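Local coordinates for protein beta-ketoacyl synthase (Burkholderia phymatum, PDB 4EWG) that probably catalyses the condensation of acyl chains with malonyl units on acyl carrier protein, as a 3-oxoacyl-ACP synthase of the thiolase-like superfamily, at residues V8-M13 and I257-V262; A240-E245 and L347-T352; E390-N395 and L406-V411. All coordinates share one frame; numbering follows the deposited sequence.

Contact 1 of 3, residues V8-M13 and I257-V262; sequences VVITGM and IHAEIV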
loop_
_atom_site.group_PDB
_atom_site.type_symbol
_atom_site.label_atom_id
_atom_site.label_comp_id
_atom_site.label_asym_id
_atom_site.label_seq_id
_atom_site.Cartn_x
_atom_site.Cartn_y
_atom_site.Cartn_z
ATOM N N VAL A 8 -14.793 12.656 12.316
ATOM C CA VAL A 8 -15.019 11.536 11.445
ATOM C C VAL A 8 -15.805 10.435 12.157
ATOM O O VAL A 8 -15.417 9.991 13.244
ATOM C CB VAL A 8 -13.698 10.998 10.941
ATOM C CG1 VAL A 8 -13.946 9.934 9.871
ATOM C CG2 VAL A 8 -12.861 12.176 10.394
ATOM N N VAL A 9 -16.902 10.014 11.525
ATOM C CA VAL A 9 -17.789 9.021 12.084
ATOM C C VAL A 9 -17.951 7.860 11.102
ATOM O O VAL A 9 -17.636 7.958 9.924
ATOM C CB VAL A 9 -19.203 9.612 12.422
ATOM C CG1 VAL A 9 -19.107 10.678 13.491
ATOM C CG2 VAL A 9 -19.919 10.143 11.157
ATOM N N ILE A 10 -18.445 6.764 11.618
ATOM C CA ILE A 10 -18.635 5.552 10.869
ATOM C C ILE A 10 -20.114 5.355 10.673
ATOM O O ILE A 10 -20.830 5.132 11.629
ATOM C CB ILE A 10 -18.081 4.335 11.647
ATOM C CG1 ILE A 10 -16.558 4.418 11.730
ATOM C CG2 ILE A 10 -18.489 3.028 10.979
ATOM C CD1 ILE A 10 -15.993 3.691 12.913
ATOM N N THR A 11 -20.561 5.407 9.432
ATOM C CA THR A 11 -22.025 5.349 9.125
ATOM C C THR A 11 -22.418 4.074 8.379
ATOM O O THR A 11 -23.594 3.856 8.114
ATOM C CB THR A 11 -22.411 6.556 8.280
ATOM O OG1 THR A 11 -21.510 6.629 7.169
ATOM C CG2 THR A 11 -22.240 7.830 9.072
ATOM N N GLY A 12 -21.429 3.227 8.056
ATOM C CA GLY A 12 -21.671 1.922 7.421
ATOM C C GLY A 12 -20.668 0.869 7.882
ATOM O O GLY A 12 -19.471 1.161 7.990
ATOM N N MET A 13 -21.148 -0.344 8.191
ATOM C CA MET A 13 -20.270 -1.479 8.544
ATOM C C MET A 13 -20.807 -2.743 7.903
ATOM O O MET A 13 -22.028 -2.976 7.887
ATOM C CB MET A 13 -20.199 -1.704 10.068
ATOM C CG MET A 13 -20.033 -0.444 10.871
ATOM S SD MET A 13 -19.632 -0.690 12.623
ATOM C CE MET A 13 -21.079 -1.605 13.172
ATOM N N ILE A 257 -25.393 6.970 12.948
ATOM C CA ILE A 257 -23.950 7.020 13.226
ATOM C C ILE A 257 -23.574 5.915 14.207
ATOM O O ILE A 257 -24.085 5.920 15.328
ATOM C CB ILE A 257 -23.573 8.373 13.858
ATOM C CG1 ILE A 257 -23.798 9.516 12.837
ATOM C CG2 ILE A 257 -22.146 8.329 14.354
ATOM C CD1 ILE A 257 -23.775 10.901 13.449
ATOM N N HIS A 258 -22.679 4.993 13.798
ATOM C CA HIS A 258 -22.333 3.810 14.607
ATOM C C HIS A 258 -21.333 4.122 15.681
ATOM O O HIS A 258 -21.369 3.547 16.753
ATOM C CB HIS A 258 -21.786 2.680 13.722
ATOM C CG HIS A 258 -22.821 2.075 12.783
ATOM N ND1 HIS A 258 -23.927 1.438 13.230
ATOM C CD2 HIS A 258 -22.877 2.029 11.400
ATOM C CE1 HIS A 258 -24.658 1.032 12.196
ATOM N NE2 HIS A 258 -24.021 1.399 11.065
ATOM N N ALA A 259 -20.405 5.011 15.376
ATOM C CA ALA A 259 -19.321 5.404 16.301
ATOM C C ALA A 259 -18.590 6.573 15.694
ATOM O O ALA A 259 -18.825 6.931 14.534
ATOM C CB ALA A 259 -18.352 4.255 16.541
ATOM N N GLU A 260 -17.720 7.191 16.490
ATOM C CA GLU A 260 -16.817 8.228 16.005
ATOM C C GLU A 260 -15.402 7.714 16.208
ATOM O O GLU A 260 -15.110 7.088 17.227
ATOM C CB GLU A 260 -17.015 9.550 16.771
ATOM C CG GLU A 260 -15.983 10.615 16.445
ATOM C CD GLU A 260 -16.265 11.970 17.087
ATOM O OE1 GLU A 260 -17.054 12.050 18.060
ATOM O OE2 GLU A 260 -15.686 12.959 16.617
ATOM N N ILE A 261 -14.529 7.986 15.247
ATOM C CA ILE A 261 -13.125 7.623 15.375
ATOM C C ILE A 261 -12.446 8.805 15.956
ATOM O O ILE A 261 -12.546 9.919 15.379
ATOM C CB ILE A 261 -12.455 7.343 14.027
ATOM C CG1 ILE A 261 -13.230 6.297 13.244
ATOM C CG2 ILE A 261 -10.997 6.902 14.238
ATOM C CD1 ILE A 261 -12.658 6.104 11.843
ATOM N N VAL A 262 -11.776 8.609 17.095
ATOM C CA VAL A 262 -11.182 9.744 17.813
ATOM C C VAL A 262 -9.666 9.702 17.908
ATOM O O VAL A 262 -9.043 10.731 18.144
ATOM C CB VAL A 262 -11.811 9.948 19.219
ATOM C CG1 VAL A 262 -13.253 10.500 19.089
ATOM C CG2 VAL A 262 -11.802 8.665 20.043
HETATM O O HOH W 1 -13.768 12.570 14.856
#
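Met13 lays its terminal methyl over one face of the His258 ring: CE sits 4.2 Å from the ring centroid, 17° off the normal, a CH-pi contact. The bend at chi3 (-61°) is what folds CE back over the ring, while Met13 CG touches the ring at CD2. Gly12 N lies near the ring plane, at its edge. His258 N gives Ile10 O a hydrogen bond of 2.9 Å, and Ile10 N answers to Ala259 O, also at 2.9 Å. Beyond them Ile10 crosses Ile261 at about a right angle, CD1 to CG1 3.8 Å, on the face that Val8 shares; on the other face Val9 CB meets Ile257 CG2 at 3.7 Å. At the far end a water accepts from Val8 N at 2.7 Å and lies close to Glu260 OE2 and Ile261 O. Farther out, Asp91 at NE2 and Lys357 at ND1 hold the rotation of the His258 ring; Asp91 also takes Met13 N, linking both partners, and Glu260 pairs with Arg7. Strands 8-16 and 259-268 are the antiparallel pair at which the two halves of the thiolase-like fold meet, each half contributing its own mixed sheet.

Contact 2 of 3, residues A240-E245 and L347-T352; sequences ATLVLE and LEAWWT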
loop_
_atom_site.group_PDB
_atom_site.type_symbol
_atom_site.label_atom_id
_atom_site.label_comp_id
_atom_site.label_asym_id
_atom_site.label_seq_id
_atom_site.Cartn_x
_atom_site.Cartn_y
_atom_site.Cartn_z
ATOM N N ALA A 240 -13.833 -7.029 5.591
ATOM C CA ALA A 240 -14.692 -6.130 6.367
ATOM C C ALA A 240 -14.428 -4.698 5.865
ATOM O O ALA A 240 -13.281 -4.340 5.545
ATOM C CB ALA A 240 -14.427 -6.257 7.880
ATOM N N THR A 241 -15.496 -3.926 5.739
ATOM C CA THR A 241 -15.403 -2.566 5.286
ATOM C C THR A 241 -16.173 -1.665 6.251
ATOM O O THR A 241 -17.324 -1.982 6.647
ATOM C CB THR A 241 -16.023 -2.396 3.886
ATOM O OG1 THR A 241 -15.382 -3.273 2.943
ATOM C CG2 THR A 241 -15.869 -0.930 3.400
ATOM N N LEU A 242 -15.572 -0.530 6.584
ATOM C CA LEU A 242 -16.298 0.552 7.253
ATOM C C LEU A 242 -16.456 1.742 6.301
ATOM O O LEU A 242 -15.546 2.061 5.496
ATOM C CB LEU A 242 -15.587 1.011 8.503
ATOM C CG LEU A 242 -15.203 -0.016 9.549
ATOM C CD1 LEU A 242 -14.367 0.680 10.638
ATOM C CD2 LEU A 242 -16.467 -0.608 10.127
ATOM N N VAL A 243 -17.633 2.372 6.361
ATOM C CA VAL A 243 -17.861 3.642 5.676
ATOM C C VAL A 243 -17.531 4.762 6.698
ATOM O O VAL A 243 -18.193 4.911 7.715
ATOM C CB VAL A 243 -19.307 3.792 5.173
ATOM C CG1 VAL A 243 -19.493 5.169 4.584
ATOM C CG2 VAL A 243 -19.669 2.701 4.158
ATOM N N LEU A 244 -16.495 5.508 6.426
ATOM C CA LEU A 244 -16.125 6.643 7.256
ATOM C C LEU A 244 -16.677 7.861 6.572
ATOM O O LEU A 244 -16.717 7.926 5.329
ATOM C CB LEU A 244 -14.592 6.791 7.367
ATOM C CG LEU A 244 -13.794 5.937 8.361
ATOM C CD1 LEU A 244 -14.083 4.458 8.134
ATOM C CD2 LEU A 244 -12.293 6.221 8.192
ATOM N N GLU A 245 -17.083 8.843 7.369
ATOM C CA GLU A 245 -17.786 9.979 6.805
ATOM C C GLU A 245 -17.554 11.211 7.660
ATOM O O GLU A 245 -17.584 11.130 8.889
ATOM C CB GLU A 245 -19.252 9.643 6.732
ATOM C CG GLU A 245 -20.122 10.722 6.122
ATOM C CD GLU A 245 -21.531 10.233 5.793
ATOM O OE1 GLU A 245 -21.848 9.036 6.033
ATOM O OE2 GLU A 245 -22.327 11.056 5.288
ATOM N N LEU A 347 -12.282 -6.253 10.360
ATOM C CA LEU A 347 -13.256 -7.133 10.982
ATOM C C LEU A 347 -13.315 -6.843 12.478
ATOM O O LEU A 347 -14.379 -6.689 13.043
ATOM C CB LEU A 347 -12.897 -8.590 10.712
ATOM C CG LEU A 347 -13.765 -9.755 11.222
ATOM C CD1 LEU A 347 -13.463 -10.993 10.364
ATOM C CD2 LEU A 347 -13.558 -10.096 12.694
ATOM N N GLU A 348 -12.161 -6.787 13.109
ATOM C CA GLU A 348 -12.077 -6.557 14.550
ATOM C C GLU A 348 -12.560 -5.184 14.944
ATOM O O GLU A 348 -13.173 -5.040 15.991
ATOM C CB GLU A 348 -10.642 -6.807 15.056
ATOM C CG GLU A 348 -10.307 -8.303 15.025
ATOM C CD GLU A 348 -8.826 -8.616 14.989
ATOM O OE1 GLU A 348 -8.024 -7.785 15.394
ATOM O OE2 GLU A 348 -8.459 -9.733 14.602
ATOM N N ALA A 349 -12.320 -4.172 14.094
ATOM C CA ALA A 349 -12.830 -2.846 14.381
ATOM C C ALA A 349 -14.376 -2.895 14.361
ATOM O O ALA A 349 -15.052 -2.438 15.288
ATOM C CB ALA A 349 -12.280 -1.838 13.392
ATOM N N TRP A 350 -14.906 -3.473 13.299
ATOM C CA TRP A 350 -16.362 -3.613 13.097
ATOM C C TRP A 350 -16.994 -4.283 14.304
ATOM O O TRP A 350 -17.877 -3.710 14.949
ATOM C CB TRP A 350 -16.580 -4.402 11.809
ATOM C CG TRP A 350 -17.961 -4.938 11.580
ATOM C CD1 TRP A 350 -19.135 -4.455 12.077
ATOM C CD2 TRP A 350 -18.332 -6.043 10.714
ATOM N NE1 TRP A 350 -20.196 -5.223 11.646
ATOM C CE2 TRP A 350 -19.765 -6.187 10.819
ATOM C CE3 TRP A 350 -17.624 -6.952 9.948
ATOM C CZ2 TRP A 350 -20.450 -7.154 10.153
ATOM C CZ3 TRP A 350 -18.329 -7.930 9.280
ATOM C CH2 TRP A 350 -19.705 -8.028 9.374
ATOM N N TRP A 351 -16.521 -5.491 14.633
ATOM C CA TRP A 351 -17.106 -6.262 15.740
ATOM C C TRP A 351 -16.924 -5.577 17.058
ATOM O O TRP A 351 -17.810 -5.646 17.895
ATOM C CB TRP A 351 -16.536 -7.660 15.772
ATOM C CG TRP A 351 -16.994 -8.487 14.575
ATOM C CD1 TRP A 351 -17.640 -8.031 13.439
ATOM C CD2 TRP A 351 -16.830 -9.905 14.367
ATOM N NE1 TRP A 351 -17.875 -9.036 12.584
ATOM C CE2 TRP A 351 -17.396 -10.192 13.082
ATOM C CE3 TRP A 351 -16.288 -10.933 15.104
ATOM C CZ2 TRP A 351 -17.419 -11.461 12.561
ATOM C CZ3 TRP A 351 -16.293 -12.223 14.566
ATOM C CH2 TRP A 351 -16.856 -12.478 13.321
ATOM N N THR A 352 -15.792 -4.890 17.256
ATOM C CA THR A 352 -15.578 -4.109 18.479
ATOM C C THR A 352 -16.630 -2.977 18.636
ATOM O O THR A 352 -17.081 -2.716 19.736
ATOM C CB THR A 352 -14.147 -3.532 18.543
ATOM O OG1 THR A 352 -13.239 -4.610 18.614
ATOM C CG2 THR A 352 -13.932 -2.648 19.751
#
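Ala240 and Leu347 bring the two backbones nearest, their CA atoms 4.9 Å apart, and from there strand and helix diverge. The short axes make an angle of 60° and approach to 7.8 Å, so the helix runs slantwise over the strand and only alternate strand residues, Ala240 and Leu242, meet it. Ala240 CB points at the helix backbone and presses on Leu347, 3.3 Å from its N and 3.4 Å from its CA, closer than usual van der Waals contact for the CB-CA pair. The same methyl lies 3.9 Å from Trp350 CE3, approaching the indole obliquely. Leu242 reaches over with both branches: CD2 to Trp350 CB at 4.2 Å, and CD1 to Ala349 CB at 4.3 Å. With CG anti to the backbone N (chi1 166°), Trp350 swings its six-membered ring back toward Ala240, while NE1 bonds to Glu354 one turn on. Within the helix, Trp351 NE1 lies over one face of the Trp350 indole. Across the contact itself the packing of helix 344-358 on strand 238-246 is apolar. Helix 170-183 closes in beside it, its Ile175 touching Leu242 and Ala349, and Met13 of strand 8-16 fills in against Leu242 and Trp350.

Contact 3 of 3, residues E390-N395 and L406-V411; sequences EYVMSN and LIFRRV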
loop_
_atom_site.group_PDB
_atom_site.type_symbol
_atom_site.label_atom_id
_atom_site.label_comp_id
_atom_site.label_asym_id
_atom_site.label_seq_id
_atom_site.Cartn_x
_atom_site.Cartn_y
_atom_site.Cartn_z
ATOM N N GLU A 390 -17.468 4.325 27.131
ATOM C CA GLU A 390 -17.484 5.594 26.431
ATOM C C GLU A 390 -16.403 5.575 25.343
ATOM O O GLU A 390 -16.578 6.176 24.279
ATOM C CB GLU A 390 -17.245 6.717 27.400
ATOM C CG GLU A 390 -17.461 8.089 26.809
ATOM C CD GLU A 390 -18.890 8.348 26.381
ATOM O OE1 GLU A 390 -19.849 7.763 26.977
ATOM O OE2 GLU A 390 -19.043 9.142 25.414
ATOM N N TYR A 391 -15.301 4.870 25.604
ATOM C CA TYR A 391 -14.292 4.639 24.584
ATOM C C TYR A 391 -13.769 3.213 24.578
ATOM O O TYR A 391 -13.549 2.601 25.651
ATOM C CB TYR A 391 -13.094 5.570 24.751
ATOM C CG TYR A 391 -13.423 7.052 24.777
ATOM C CD1 TYR A 391 -13.816 7.687 25.967
ATOM C CD2 TYR A 391 -13.295 7.838 23.618
ATOM C CE1 TYR A 391 -14.098 9.054 25.986
ATOM C CE2 TYR A 391 -13.581 9.198 23.628
ATOM C CZ TYR A 391 -13.981 9.804 24.802
ATOM O OH TYR A 391 -14.265 11.160 24.785
ATOM N N VAL A 392 -13.510 2.715 23.355
ATOM C CA VAL A 392 -12.833 1.463 23.177
ATOM C C VAL A 392 -11.626 1.596 22.268
ATOM O O VAL A 392 -11.529 2.529 21.470
ATOM C CB VAL A 392 -13.794 0.390 22.666
ATOM C CG1 VAL A 392 -14.917 0.206 23.710
ATOM C CG2 VAL A 392 -14.335 0.781 21.309
ATOM N N MET A 393 -10.703 0.651 22.420
ATOM C CA MET A 393 -9.496 0.595 21.612
ATOM C C MET A 393 -9.385 -0.775 20.916
ATOM O O MET A 393 -9.671 -1.824 21.520
ATOM C CB MET A 393 -8.266 0.850 22.485
ATOM C CG MET A 393 -6.932 0.798 21.753
ATOM S SD MET A 393 -5.508 1.135 22.840
ATOM C CE MET A 393 -5.462 2.923 22.789
ATOM N N SER A 394 -8.949 -0.756 19.646
ATOM C CA SER A 394 -8.664 -1.998 18.930
ATOM C C SER A 394 -7.254 -1.921 18.374
ATOM O O SER A 394 -6.921 -0.988 17.636
ATOM C CB SER A 394 -9.631 -2.249 17.798
ATOM O OG SER A 394 -9.335 -3.493 17.154
ATOM N N ASN A 395 -6.444 -2.908 18.735
ATOM C CA ASN A 395 -5.012 -2.935 18.397
ATOM C C ASN A 395 -4.660 -4.056 17.435
ATOM O O ASN A 395 -5.348 -5.075 17.364
ATOM C CB ASN A 395 -4.178 -3.114 19.662
ATOM C CG ASN A 395 -4.215 -1.900 20.555
ATOM O OD1 ASN A 395 -4.259 -0.757 20.063
ATOM N ND2 ASN A 395 -4.188 -2.129 21.895
ATOM N N LEU A 406 -6.383 1.898 17.314
ATOM C CA LEU A 406 -7.549 2.696 16.937
ATOM C C LEU A 406 -8.381 2.935 18.148
ATOM O O LEU A 406 -8.662 1.979 18.887
ATOM C CB LEU A 406 -8.384 1.956 15.901
ATOM C CG LEU A 406 -7.775 1.904 14.508
ATOM C CD1 LEU A 406 -8.424 0.758 13.686
ATOM C CD2 LEU A 406 -7.889 3.268 13.827
ATOM N N ILE A 407 -8.829 4.177 18.332
ATOM C CA ILE A 407 -9.773 4.504 19.377
ATOM C C ILE A 407 -11.132 4.973 18.799
ATOM O O ILE A 407 -11.204 5.951 18.020
ATOM C CB ILE A 407 -9.220 5.590 20.338
ATOM C CG1 ILE A 407 -7.922 5.099 21.006
ATOM C CG2 ILE A 407 -10.264 5.922 21.413
ATOM C CD1 ILE A 407 -7.180 6.132 21.846
ATOM N N PHE A 408 -12.209 4.288 19.233
ATOM C CA PHE A 408 -13.564 4.615 18.843
ATOM C C PHE A 408 -14.347 5.201 20.042
ATOM O O PHE A 408 -14.281 4.694 21.174
ATOM C CB PHE A 408 -14.285 3.366 18.326
ATOM C CG PHE A 408 -13.592 2.710 17.191
ATOM C CD1 PHE A 408 -13.444 3.368 15.988
ATOM C CD2 PHE A 408 -13.051 1.444 17.328
ATOM C CE1 PHE A 408 -12.778 2.783 14.929
ATOM C CE2 PHE A 408 -12.382 0.843 16.266
ATOM C CZ PHE A 408 -12.249 1.515 15.065
ATOM N N ARG A 409 -15.090 6.256 19.776
ATOM C CA ARG A 409 -15.905 6.883 20.798
ATOM C C ARG A 409 -17.350 6.398 20.687
ATOM O O ARG A 409 -17.906 6.274 19.584
ATOM C CB ARG A 409 -15.848 8.409 20.683
ATOM C CG ARG A 409 -16.912 9.064 21.521
ATOM C CD ARG A 409 -16.805 10.564 21.638
ATOM N NE ARG A 409 -17.519 10.914 22.847
ATOM C CZ ARG A 409 -17.477 12.105 23.419
ATOM N NH1 ARG A 409 -16.803 13.107 22.863
ATOM N NH2 ARG A 409 -18.138 12.304 24.540
ATOM N N ARG A 410 -17.951 6.106 21.834
ATOM C CA ARG A 410 -19.369 5.698 21.889
ATOM C C ARG A 410 -20.215 6.792 21.315
ATOM O O ARG A 410 -19.930 7.952 21.502
ATOM C CB ARG A 410 -19.778 5.420 23.350
ATOM C CG ARG A 410 -21.151 4.777 23.538
ATOM C CD ARG A 410 -21.149 3.304 23.175
ATOM N NE ARG A 410 -22.415 2.648 23.515
ATOM C CZ ARG A 410 -22.711 2.077 24.694
ATOM N NH1 ARG A 410 -21.843 2.046 25.713
ATOM N NH2 ARG A 410 -23.903 1.522 24.867
ATOM N N VAL A 411 -21.239 6.420 20.580
ATOM C CA VAL A 411 -22.284 7.361 20.167
ATOM C C VAL A 411 -23.568 6.743 20.680
ATOM O O VAL A 411 -24.059 5.748 20.127
ATOM C CB VAL A 411 -22.363 7.551 18.659
ATOM C CG1 VAL A 411 -23.710 8.227 18.295
ATOM C CG2 VAL A 411 -21.128 8.333 18.173
#
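Tyr391 and Arg409 face each other as a non-hydrogen-bonded pair in the beta hairpin formed by strands 391-398 and 402-409, the hairpin that lies close to the C-terminus. Arg409 leaves the backbone with CG anti to N and stays extended as far as NE, which carries it along the tyrosine. Its CB lies 3.8 Å from Tyr391 CE2, and CG and CD follow close to the same ring atom. NE then comes within weak hydrogen-bonding range of Glu390 OE2. At its CZ the guanidinium passes beneath the phenol oxygen: Tyr391 OH is centred over one face, 3.6 Å from Arg409 CZ, with ring and guanidinium planes 33° apart. NH2, at the tip, completes a long salt bridge with Glu390 OE2, which sits at the guanidinium edge while the carboxylate plane is turned 85° to it. The other carboxylate oxygen of Glu390 pairs with Arg412, so the acid is shared between two arginines.

Farther along that face Met393 bends at chi3 to set CE 3.7 Å from Ile407 CG1. On the other face Val392 CG2 comes to the edge of the Phe408 ring, and helix 344-358 covers the pair through Thr352, Met356 and Ala349. Paired bonds link Val392 with Phe408 and Ser394 with Leu406. One more backbone bond joins the segments: Arg410 N to Glu390 O, 2.8 Å and almost straight at 175°.

Overall arrangement
All three contacts belong to one continuous mixed sheet and the helix packed on it. Across the sheet the strands run 238-246, 8-16, 259-268, 402-409, 391-398, so contact 1 joins 8-16 to 259-268 and contact 3 joins 402-409 to 391-398, with the 259-268/402-409 pairing between them, bridged by Glu260 O to Arg409 N (2.7 Å). Contact 2 sets helix 344-358 against this sheet, and the helix lies across the strands of both other contacts. Centres lie about 9 Å (1 and 2), 10 Å (1 and 3) and 12 Å (2 and 3) apart. Along the chain contacts 1 and 2 interleave and contact 3 follows, tying the N-terminal strand and the C-terminal hairpin into one core.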